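Local coordinates for pyrrolysyl-tRNA synthetase (Desulfitobacterium hafniense, PDB 3DSQ), which probably attaches pyrrolysine to its cognate tRNA in an ATP-dependent reaction, as a homodimeric class II aminoacyl-tRNA synthetase, at residues P133-L138 and M174-E179. Residues are numbered along the deposited sequence; the frame is centred on the assembly and turned at random.
Sequences PNLYTL and MLNLTE
Leu135 reaches from the helix into a shallow seat formed by Asn176 and Thr178, two residues apart on the strand and facing the same side. Its CB leaves the helix toward the strand, but CB, CG and CD2 all stay too far from the strand segment to touch it. The contact rests on CD1, which chi2 of -176° holds anti to CA at the far end of an extended chain. This methyl lies almost squarely above the flat face of the Asn176 amide, with Leu135 CD1 3.8 Å from Asn176 CG. The van der Waals contact spreads over Asn176 CB, CG and OD1; the backbone Asn176 O is as near, 3.8 Å from Leu135 CD1. Chi1 of -168° sets Asn176 CG anti to the backbone N, and chi2 of -39° turns the amide face to the methyl. On the same side, a step further along the strand, Leu135 CD1 meets the methyl Thr178 CG2 at 4.1 Å. The hydroxyl of Thr178 is engaged differently: OG1 donates to the carbonyl of Ile152 on the adjoining strand and accepts from Trp139 NE1, a residue of the same helix as Leu135. A polar link thus backs the small van der Waals contact, which buries 103 Å² in all. Strand 171-180 pairs antiparallel with 150-159 and 250-256 in the central sheet; with 150-159 and the intervening loop, where Ser163, Gln164 and Gln167 bind a sodium ion, it forms the class II motif 2. Helix 132-142 packs on one face of this sheet, while Leu175 and Leu177 point to helix 187-201 on the opposite face, and Leu138 touches Leu285 of the second subunit.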
# COMPACT_ATOMS: atom_id res chain seq x y z
N PRO B 133 -0.88 16.50 4.00
CA PRO B 133 0.40 17.19 3.81
C PRO B 133 1.12 16.89 2.51
O PRO B 133 1.65 17.79 1.86
CB PRO B 133 1.20 16.80 5.06
CG PRO B 133 0.55 15.53 5.54
CD PRO B 133 -0.91 15.78 5.29
N ASN B 134 1.15 15.62 2.14
CA ASN B 134 1.83 15.22 0.91
C ASN B 134 1.12 15.74 -0.34
O ASN B 134 1.78 16.11 -1.31
CB ASN B 134 1.95 13.70 0.84
CG ASN B 134 2.99 13.16 1.79
OD1 ASN B 134 3.57 13.92 2.59
ND2 ASN B 134 3.25 11.86 1.72
N LEU B 135 -0.21 15.77 -0.31
CA LEU B 135 -0.97 16.25 -1.46
C LEU B 135 -0.83 17.78 -1.55
O LEU B 135 -0.84 18.36 -2.63
CB LEU B 135 -2.44 15.84 -1.34
CG LEU B 135 -2.73 14.33 -1.32
CD1 LEU B 135 -4.24 14.09 -1.30
CD2 LEU B 135 -2.13 13.66 -2.54
N TYR B 136 -0.68 18.43 -0.39
CA TYR B 136 -0.50 19.88 -0.35
C TYR B 136 0.79 20.19 -1.12
O TYR B 136 0.84 21.12 -1.93
CB TYR B 136 -0.34 20.35 1.09
CG TYR B 136 -1.52 21.09 1.66
CD1 TYR B 136 -2.02 20.78 2.92
CD2 TYR B 136 -2.12 22.14 0.95
CE1 TYR B 136 -3.07 21.50 3.48
CE2 TYR B 136 -3.18 22.88 1.51
CZ TYR B 136 -3.64 22.55 2.77
OH TYR B 136 -4.66 23.28 3.35
N THR B 137 1.82 19.39 -0.84
CA THR B 137 3.12 19.56 -1.46
C THR B 137 3.01 19.41 -2.98
O THR B 137 3.48 20.26 -3.73
CB THR B 137 4.12 18.53 -0.87
OG1 THR B 137 4.24 18.76 0.54
CG2 THR B 137 5.50 18.67 -1.51
N LEU B 138 2.37 18.33 -3.42
CA LEU B 138 2.20 18.10 -4.85
C LEU B 138 1.38 19.22 -5.50
O LEU B 138 1.61 19.58 -6.66
CB LEU B 138 1.54 16.75 -5.11
CG LEU B 138 2.41 15.53 -4.81
CD1 LEU B 138 1.82 14.29 -5.48
CD2 LEU B 138 3.80 15.76 -5.34
N MET B 174 -6.38 5.04 3.21
CA MET B 174 -7.12 6.25 2.93
C MET B 174 -7.12 6.54 1.44
O MET B 174 -6.14 6.29 0.75
CB MET B 174 -6.49 7.47 3.63
CG MET B 174 -6.70 7.53 5.12
SD MET B 174 -8.44 7.67 5.58
CE MET B 174 -8.72 6.05 6.10
N LEU B 175 -8.26 7.04 0.98
CA LEU B 175 -8.45 7.47 -0.39
C LEU B 175 -8.68 8.95 -0.16
O LEU B 175 -9.52 9.32 0.65
CB LEU B 175 -9.70 6.86 -1.03
CG LEU B 175 -10.31 7.71 -2.17
CD1 LEU B 175 -9.30 7.91 -3.28
CD2 LEU B 175 -11.57 7.04 -2.71
N ASN B 176 -7.92 9.80 -0.83
CA ASN B 176 -8.13 11.22 -0.65
C ASN B 176 -8.08 11.83 -2.02
O ASN B 176 -7.03 11.85 -2.65
CB ASN B 176 -7.02 11.83 0.22
CG ASN B 176 -7.35 13.24 0.67
OD1 ASN B 176 -7.90 14.04 -0.08
ND2 ASN B 176 -6.99 13.56 1.91
N LEU B 177 -9.23 12.29 -2.52
CA LEU B 177 -9.26 12.90 -3.83
C LEU B 177 -9.46 14.40 -3.69
O LEU B 177 -10.14 14.87 -2.79
CB LEU B 177 -10.33 12.28 -4.74
CG LEU B 177 -11.79 12.06 -4.34
CD1 LEU B 177 -12.34 13.24 -3.59
CD2 LEU B 177 -12.57 11.82 -5.64
N THR B 178 -8.85 15.14 -4.60
CA THR B 178 -8.91 16.59 -4.52
C THR B 178 -8.92 17.26 -5.87
O THR B 178 -8.56 16.66 -6.88
CB THR B 178 -7.68 17.13 -3.80
OG1 THR B 178 -6.53 16.92 -4.64
CG2 THR B 178 -7.45 16.40 -2.48
N GLU B 179 -9.32 18.52 -5.86
CA GLU B 179 -9.33 19.35 -7.05
C GLU B 179 -8.85 20.71 -6.57
O GLU B 179 -9.41 21.27 -5.64
CB GLU B 179 -10.72 19.47 -7.67
CG GLU B 179 -10.71 20.30 -8.96
CD GLU B 179 -12.07 20.36 -9.64
OE1 GLU B 179 -12.97 21.04 -9.12
OE2 GLU B 179 -12.23 19.73 -10.71